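Long-range contacts in KLLA0F20702p (Kluyveromyces lactis, PDB 5Y5A), which probably helps recruit telomerase to telomeres as an Est1-family protein that binds Cdc13, this chain being the larger N-terminal part of the whole: residues Glu10-Phe15 against Ser43-Met48; Gln421-Ala426 against Ser532-Leu537; Pro476-Phe481 against Ser499-Glu504. One frame throughout, in Å; residues are numbered along the deposited sequence.

Contact 1 (Glu10-Phe15 against Ser43-Met48)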
# COMPACT_ATOMS: atom_id res chain seq x y z
N GLU A 10 -3.11 32.86 -5.48
CA GLU A 10 -3.21 33.73 -6.65
C GLU A 10 -1.93 33.74 -7.45
O GLU A 10 -1.94 33.88 -8.67
CB GLU A 10 -3.56 35.16 -6.23
CG GLU A 10 -4.91 35.32 -5.57
CD GLU A 10 -5.21 36.77 -5.23
OE1 GLU A 10 -4.25 37.57 -5.17
OE2 GLU A 10 -6.39 37.10 -5.02
N THR A 11 -0.81 33.59 -6.75
CA THR A 11 0.50 33.65 -7.39
C THR A 11 0.73 32.44 -8.28
O THR A 11 1.23 32.57 -9.40
CB THR A 11 1.62 33.73 -6.34
OG1 THR A 11 1.37 34.83 -5.46
CG2 THR A 11 2.97 33.91 -7.01
N PHE A 12 0.36 31.26 -7.80
CA PHE A 12 0.60 30.03 -8.54
C PHE A 12 -0.36 29.85 -9.70
O PHE A 12 0.00 29.28 -10.73
CB PHE A 12 0.54 28.82 -7.61
CG PHE A 12 1.86 28.48 -7.00
CD1 PHE A 12 2.29 29.10 -5.83
CD2 PHE A 12 2.70 27.57 -7.62
CE1 PHE A 12 3.52 28.80 -5.28
CE2 PHE A 12 3.94 27.27 -7.07
CZ PHE A 12 4.34 27.88 -5.90
N SER A 13 -1.58 30.35 -9.54
CA SER A 13 -2.52 30.38 -10.65
C SER A 13 -1.92 31.19 -11.80
O SER A 13 -2.06 30.83 -12.97
CB SER A 13 -3.85 30.99 -10.20
OG SER A 13 -4.68 31.25 -11.32
N GLY A 14 -1.22 32.27 -11.45
CA GLY A 14 -0.55 33.11 -12.41
C GLY A 14 0.59 32.41 -13.13
O GLY A 14 0.82 32.65 -14.31
N PHE A 15 1.30 31.54 -12.42
CA PHE A 15 2.36 30.75 -13.05
C PHE A 15 1.76 29.87 -14.12
O PHE A 15 2.27 29.80 -15.24
CB PHE A 15 3.09 29.89 -12.02
CG PHE A 15 3.87 30.68 -11.01
CD1 PHE A 15 4.27 31.97 -11.28
CD2 PHE A 15 4.19 30.12 -9.78
CE1 PHE A 15 4.98 32.69 -10.35
CE2 PHE A 15 4.90 30.85 -8.85
CZ PHE A 15 5.29 32.13 -9.13
N SER A 43 12.78 30.19 -10.09
CA SER A 43 13.58 31.10 -9.28
C SER A 43 12.75 31.73 -8.16
O SER A 43 13.24 31.92 -7.05
CB SER A 43 14.19 32.20 -10.14
OG SER A 43 14.78 33.20 -9.33
N LYS A 44 11.49 32.04 -8.46
CA LYS A 44 10.60 32.62 -7.47
C LYS A 44 10.19 31.59 -6.43
O LYS A 44 10.13 31.88 -5.24
CB LYS A 44 9.35 33.20 -8.13
CG LYS A 44 9.60 34.45 -8.95
CD LYS A 44 8.29 35.07 -9.41
CE LYS A 44 8.54 36.39 -10.12
NZ LYS A 44 7.26 37.05 -10.52
N ILE A 45 9.93 30.38 -6.90
CA ILE A 45 9.48 29.30 -6.03
C ILE A 45 10.58 28.91 -5.06
O ILE A 45 10.34 28.77 -3.86
CB ILE A 45 9.02 28.08 -6.85
CG1 ILE A 45 7.78 28.43 -7.67
CG2 ILE A 45 8.75 26.89 -5.93
CD1 ILE A 45 7.25 27.27 -8.49
N MET A 46 11.80 28.74 -5.59
CA MET A 46 12.96 28.42 -4.77
C MET A 46 13.12 29.45 -3.66
O MET A 46 13.56 29.14 -2.56
CB MET A 46 14.23 28.35 -5.62
CG MET A 46 14.41 27.03 -6.38
SD MET A 46 15.77 27.03 -7.57
CE MET A 46 15.63 25.39 -8.28
N GLN A 47 12.74 30.68 -3.97
CA GLN A 47 12.81 31.77 -3.01
C GLN A 47 11.71 31.69 -1.95
O GLN A 47 11.94 32.05 -0.80
CB GLN A 47 12.73 33.10 -3.74
CG GLN A 47 12.96 34.29 -2.86
CD GLN A 47 13.21 35.50 -3.69
OE1 GLN A 47 13.39 35.40 -4.90
NE2 GLN A 47 13.21 36.67 -3.06
N MET A 48 10.52 31.25 -2.35
CA MET A 48 9.45 31.03 -1.39
C MET A 48 9.87 29.95 -0.41
O MET A 48 9.68 30.08 0.80
CB MET A 48 8.16 30.62 -2.09
CG MET A 48 7.61 31.67 -3.04
SD MET A 48 6.23 30.99 -3.97
CE MET A 48 5.90 32.33 -5.11

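Contact 2 (Gln421-Ala426 against Ser532-Leu537)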
# COMPACT_ATOMS: atom_id res chain seq x y z
N GLN A 421 6.32 -14.55 6.08
CA GLN A 421 4.94 -14.35 5.61
C GLN A 421 3.92 -15.29 6.23
O GLN A 421 2.76 -14.91 6.43
CB GLN A 421 4.85 -14.48 4.09
CG GLN A 421 5.48 -13.35 3.31
CD GLN A 421 6.91 -13.66 2.92
OE1 GLN A 421 7.51 -14.62 3.40
NE2 GLN A 421 7.47 -12.83 2.04
N TYR A 422 4.34 -16.51 6.53
CA TYR A 422 3.41 -17.53 7.01
C TYR A 422 2.72 -17.13 8.31
O TYR A 422 1.50 -17.09 8.37
CB TYR A 422 4.14 -18.86 7.16
CG TYR A 422 4.52 -19.40 5.81
CD1 TYR A 422 3.54 -19.79 4.90
CD2 TYR A 422 5.85 -19.49 5.42
CE1 TYR A 422 3.87 -20.28 3.66
CE2 TYR A 422 6.19 -19.97 4.16
CZ TYR A 422 5.19 -20.37 3.29
OH TYR A 422 5.50 -20.86 2.03
N LEU A 423 3.50 -16.79 9.33
CA LEU A 423 2.91 -16.37 10.60
C LEU A 423 2.47 -14.90 10.57
O LEU A 423 1.59 -14.49 11.32
CB LEU A 423 3.88 -16.63 11.75
CG LEU A 423 4.15 -18.11 12.08
CD1 LEU A 423 4.91 -18.24 13.39
CD2 LEU A 423 2.85 -18.91 12.15
N ALA A 424 3.09 -14.10 9.69
CA ALA A 424 2.68 -12.70 9.52
C ALA A 424 1.25 -12.60 9.02
O ALA A 424 0.50 -11.72 9.43
CB ALA A 424 3.61 -11.98 8.56
N MET A 425 0.86 -13.52 8.14
CA MET A 425 -0.51 -13.54 7.63
C MET A 425 -1.51 -13.84 8.75
O MET A 425 -2.58 -13.23 8.81
CB MET A 425 -0.65 -14.58 6.50
CG MET A 425 -0.08 -14.11 5.16
SD MET A 425 -0.41 -15.20 3.75
CE MET A 425 0.37 -16.71 4.29
N ALA A 426 -1.15 -14.75 9.64
CA ALA A 426 -2.01 -15.02 10.80
C ALA A 426 -2.13 -13.78 11.70
O ALA A 426 -3.22 -13.51 12.22
CB ALA A 426 -1.49 -16.22 11.59
N SER A 532 9.08 -15.15 18.44
CA SER A 532 8.31 -13.98 18.83
C SER A 532 6.92 -13.94 18.18
O SER A 532 5.94 -13.59 18.85
CB SER A 532 9.08 -12.70 18.49
OG SER A 532 8.24 -11.57 18.66
N ARG A 533 6.82 -14.28 16.89
CA ARG A 533 5.51 -14.33 16.22
C ARG A 533 4.63 -15.45 16.79
O ARG A 533 3.41 -15.30 16.88
CB ARG A 533 5.66 -14.53 14.71
CG ARG A 533 6.22 -13.32 13.97
CD ARG A 533 6.16 -13.52 12.46
NE ARG A 533 6.65 -12.35 11.74
CZ ARG A 533 7.90 -12.21 11.31
NH1 ARG A 533 8.80 -13.16 11.50
NH2 ARG A 533 8.24 -11.10 10.67
N VAL A 534 5.25 -16.57 17.16
CA VAL A 534 4.53 -17.68 17.75
C VAL A 534 3.86 -17.24 19.04
O VAL A 534 2.67 -17.48 19.25
CB VAL A 534 5.46 -18.88 18.01
CG1 VAL A 534 4.80 -19.90 18.94
CG2 VAL A 534 5.87 -19.54 16.69
N GLN A 535 4.61 -16.55 19.89
CA GLN A 535 4.09 -16.07 21.16
C GLN A 535 2.91 -15.12 20.98
O GLN A 535 1.87 -15.28 21.60
CB GLN A 535 5.19 -15.40 21.97
CG GLN A 535 6.40 -16.28 22.16
CD GLN A 535 7.43 -15.67 23.08
OE1 GLN A 535 8.41 -15.07 22.63
NE2 GLN A 535 7.21 -15.81 24.38
N VAL A 536 3.07 -14.13 20.10
CA VAL A 536 2.02 -13.14 19.93
C VAL A 536 0.78 -13.78 19.30
O VAL A 536 -0.34 -13.33 19.54
CB VAL A 536 2.50 -11.93 19.07
CG1 VAL A 536 2.88 -12.37 17.65
CG2 VAL A 536 1.45 -10.83 19.04
N LEU A 537 0.97 -14.83 18.51
CA LEU A 537 -0.16 -15.49 17.87
C LEU A 537 -0.92 -16.33 18.88
O LEU A 537 -2.15 -16.34 18.86
CB LEU A 537 0.29 -16.34 16.70
CG LEU A 537 0.45 -15.57 15.39
CD1 LEU A 537 1.02 -16.46 14.30
CD2 LEU A 537 -0.90 -14.99 14.97

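Contact 3 (Pro476-Phe481 against Ser499-Glu504)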
# COMPACT_ATOMS: atom_id res chain seq x y z
N PRO A 476 3.14 -10.48 24.76
CA PRO A 476 4.54 -10.43 24.34
C PRO A 476 5.00 -9.01 23.99
O PRO A 476 4.19 -8.15 23.68
CB PRO A 476 4.56 -11.33 23.09
CG PRO A 476 3.31 -12.15 23.17
CD PRO A 476 2.31 -11.27 23.84
N THR A 477 6.31 -8.78 24.09
CA THR A 477 6.89 -7.50 23.67
C THR A 477 8.08 -7.73 22.76
O THR A 477 8.43 -8.87 22.43
CB THR A 477 7.34 -6.66 24.88
OG1 THR A 477 8.41 -7.31 25.56
CG2 THR A 477 6.18 -6.44 25.85
N ARG A 478 8.72 -6.63 22.37
CA ARG A 478 9.75 -6.65 21.34
C ARG A 478 10.46 -5.31 21.27
O ARG A 478 10.02 -4.33 21.89
CB ARG A 478 9.13 -6.98 19.99
CG ARG A 478 8.07 -5.98 19.60
CD ARG A 478 7.55 -6.30 18.24
NE ARG A 478 6.45 -5.42 17.85
CZ ARG A 478 5.95 -5.42 16.62
NH1 ARG A 478 6.46 -6.24 15.71
NH2 ARG A 478 4.94 -4.61 16.30
N ASP A 479 11.53 -5.24 20.49
CA ASP A 479 12.35 -4.04 20.46
C ASP A 479 12.27 -3.28 19.14
O ASP A 479 12.78 -2.16 19.04
CB ASP A 479 13.81 -4.40 20.76
CG ASP A 479 14.00 -4.84 22.19
OD1 ASP A 479 13.20 -4.42 23.05
OD2 ASP A 479 14.94 -5.62 22.47
N TYR A 480 11.60 -3.87 18.15
CA TYR A 480 11.50 -3.24 16.84
C TYR A 480 10.37 -3.83 16.00
O TYR A 480 9.82 -4.88 16.33
CB TYR A 480 12.83 -3.37 16.08
CG TYR A 480 13.29 -4.80 15.82
CD1 TYR A 480 12.92 -5.47 14.66
CD2 TYR A 480 14.11 -5.47 16.73
CE1 TYR A 480 13.33 -6.76 14.42
CE2 TYR A 480 14.53 -6.77 16.49
CZ TYR A 480 14.14 -7.41 15.33
OH TYR A 480 14.56 -8.70 15.08
N PHE A 481 10.03 -3.13 14.92
CA PHE A 481 8.97 -3.57 14.01
C PHE A 481 9.45 -4.69 13.09
O PHE A 481 10.61 -4.72 12.68
CB PHE A 481 8.47 -2.40 13.17
CG PHE A 481 7.33 -1.64 13.79
CD1 PHE A 481 6.96 -1.86 15.10
CD2 PHE A 481 6.61 -0.72 13.04
CE1 PHE A 481 5.91 -1.16 15.67
CE2 PHE A 481 5.56 -0.02 13.60
CZ PHE A 481 5.21 -0.24 14.91
N SER A 499 -1.63 -4.07 16.54
CA SER A 499 -1.67 -3.90 17.99
C SER A 499 -1.75 -5.22 18.80
O SER A 499 -2.28 -5.22 19.91
CB SER A 499 -2.85 -3.00 18.36
OG SER A 499 -4.08 -3.57 17.95
N ASP A 500 -1.24 -6.32 18.26
CA ASP A 500 -1.21 -7.57 19.01
C ASP A 500 -0.07 -7.56 20.04
O ASP A 500 -0.24 -8.01 21.16
CB ASP A 500 -1.08 -8.78 18.09
CG ASP A 500 -0.06 -8.58 16.98
OD1 ASP A 500 0.69 -7.58 17.02
OD2 ASP A 500 -0.01 -9.43 16.07
N PHE A 501 1.09 -7.04 19.65
CA PHE A 501 2.16 -6.79 20.61
C PHE A 501 1.81 -5.59 21.47
O PHE A 501 0.96 -4.78 21.10
CB PHE A 501 3.49 -6.52 19.91
CG PHE A 501 4.15 -7.73 19.33
CD1 PHE A 501 4.94 -8.56 20.11
CD2 PHE A 501 3.99 -8.04 17.99
CE1 PHE A 501 5.56 -9.67 19.58
CE2 PHE A 501 4.60 -9.15 17.45
CZ PHE A 501 5.39 -9.97 18.24
N ASN A 502 2.48 -5.47 22.61
CA ASN A 502 2.44 -4.24 23.38
C ASN A 502 3.71 -3.44 23.13
O ASN A 502 4.73 -3.66 23.79
CB ASN A 502 2.25 -4.52 24.87
CG ASN A 502 1.85 -3.28 25.66
OD1 ASN A 502 1.59 -2.22 25.08
ND2 ASN A 502 1.78 -3.41 26.98
N ASP A 503 3.65 -2.52 22.17
CA ASP A 503 4.82 -1.73 21.79
C ASP A 503 4.90 -0.47 22.64
O ASP A 503 5.57 0.50 22.27
CB ASP A 503 4.79 -1.40 20.30
CG ASP A 503 4.91 -2.63 19.42
OD1 ASP A 503 5.66 -3.55 19.80
OD2 ASP A 503 4.25 -2.69 18.36
N GLU A 504 4.20 -0.50 23.76
CA GLU A 504 4.13 0.60 24.71
C GLU A 504 5.50 1.21 24.98
O GLU A 504 5.71 2.40 24.79
CB GLU A 504 3.52 0.10 26.03
CG GLU A 504 2.91 1.17 26.91
CD GLU A 504 2.33 0.58 28.18
OE1 GLU A 504 2.42 -0.66 28.37
OE2 GLU A 504 1.78 1.34 29.01

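Contact 1 (Glu10-Phe15 against Ser43-Met48)
Met48 reaches across from helix 33-53 into the row of Thr11, Phe12 and Phe15 on helix 7-21. With CG anti to its own carbonyl carbon (chi1 -62°) and the chain extended beyond that point, CB and CG carry the thioether over to the other helix. The sulfur comes next, and SD of Met48 lies 3.7 Å from CE1 of Phe12, a Met-aromatic contact made obliquely as the two side chains pass in opposite directions. The methyl at the tip completes the path: Met48 CE stops 3.8 Å from Thr11 CG2, the two side chains tip to tip, and 4.1 Å from Phe15 CZ, near the plane of that ring and at its edge.

Ile45 fills in beside the methionine. Its CD1 sits 3.6 Å from Phe12 CE2, the isoleucine crossing the phenylalanine at about a right angle, while CG1 of Ile45 lies 3.9 Å from Phe15 CE2. Within helix 7-21 the two rings also support each other, for Phe15 CD2 stands 3.7 Å above the Phe12 face, offset toward the rim. An alanine in place of Phe12 would probably open a gap between Ile45 CD1 and the Met48 sulfur, leaving the thioether without its aromatic neighbour and freer to turn. Leu84 and Thr85 of helix 78-105 also touch the Phe12 side chain, placing it where three helices meet.

The segments run roughly antiparallel (156°), their axes 12.4 Å apart at closest approach, a separation bridged by long side chains. No hydrogen bond crosses between them, and the exposed Lys44 brings only its aliphatic chain to Phe15. Cohesion here therefore rests on burial of apolar surface and close fit, with the sulfur-aromatic contact as the one chemically distinctive element.

Contact 2 (Gln421-Ala426 against Ser532-Leu537)
The guanidinium of Arg533 is the flat group that touches the opposing helix here, and it meets Ala424 CB obliquely, with Arg533 NE 4.4 Å from that methyl. Its charge is answered beyond the two segments, NE by a salt bridge to Glu484 and NH2 by one to Glu483. What the arginine gives to the helix pair is its aliphatic part: extended from CG to NE, it runs obliquely past Leu423 and sets Arg533 CD 3.9 Å from Leu423 CB. The polar head of a buried arginine thus finds carboxylates at its end while its methylenes join the apolar interface.

Leu423 divides its two branches between neighbours on helix 526-546. CG is anti to the carbonyl carbon (chi1 -69°), and beyond it CD1 lies 3.7 Å from Val534 CG2, whereas CD2 of Leu423 lies 3.7 Å from Leu537 CD1. Leu537 replies with a fork of its own. Its CD1 also rests 3.6 Å from the carbonyl oxygen Leu423 O, and its CD2 packs 3.6 Å from Ala426 CB. The small side chain of Ala426 lets the leucine branches come close to the backbone, Leu537 CD2 lying 3.7 Å from Ala426 C. No hydrogen bond crosses the pair, so leucine branches and arginine methylenes carry the contact.

The two segments run nearly parallel, at 21°, with their axes approaching to 10.0 Å. Helix 447-462 joins the same apolar seam, Leu456 touching Ala426 and Leu460 touching Leu537. On its other flank, helix 421-433 turns Tyr422 and Met425 toward helices 339-379 and 385-410, so that it stands between this helical bundle and helix 526-546, and it lies within the Est1 DNA/RNA-binding domain.

Contact 3 (Pro476-Phe481 against Ser499-Glu504)
Arg478 lays its guanidinium flat on the ring of Phe501, the group centres of these two residues 4.2 Å apart and their planes at 13°. The aliphatic part shares the same ring face: Arg478 CD stands 3.8 Å from the Phe501 centroid, over the face, in a CH-pi contact. The opposite side of the guanidinium is taken by Phe481, whose CD1 lies 3.6 Å above the plane of the Arg478 group, offset toward the rim. Phe501 is thus stacked flat on one side, while Phe481 leans in on the other.

At its edge the cation meets a carboxylate. Arg478 grips Asp503 side-on with two nitrogens, NE to OD1 at 2.8 Å and NH2 to OD2 at 2.9 Å. The first of these bonds is nearly straight, 170° at the hydrogen, and both use the syn side of the carboxylate, which is close to coplanar with the guanidinium. CG of the arginine takes the crowded position between backbone N and carbonyl carbon (chi1 59°), and from there the extended chain carries CD over the Phe501 ring and brings NE to Asp503. Asp503 OD2 also lies 3.5 Å from Phe481 CE1, at the ring edge.

Backbone contact adds little by comparison: Asn502 N gives a weak hydrogen bond to Pro476 O at 3.4 Å. Alongside it, Pro476 CB packs 4.0 Å from Phe501 CE1. Phe481 and Asp503 also touch an apolar side chain of the bound peptide, probably Cdc13, consistent with this loop pair lying at the surface implicated in telomerase recruitment.

Arg478 NH1 has a further salt bridge to Asp485, and Tyr482 is a cation-pi partner. Two carboxylates would probably offset the charge of this buried cation, and together with the Phe501 face they are likely to fix the guanidinium in both tilt and rotation, joining two irregular loops without a regular sheet.

Starting from the N terminus, contact 1 closes first, folding helix 33-53 back along helix 7-21 across 27 residues, 16 of them helical. It lies apart from the rest, its centre about 46 Å from that of contact 3 and about 51 Å from that of contact 2, which lies on the opposite side of the chain's centre. Much later, contact 2 joins helix 421-433 to helix 526-546, closing a loop of 105 intervening residues. Contact 3 falls wholly within that loop, bringing together the stretches flanking helix 483-487. The two touch directly: Ser532 and Val536 of helix 526-546 pack on Phe501, and Val536 also reaches Asp500 and Pro476, binding loops and helices into one region.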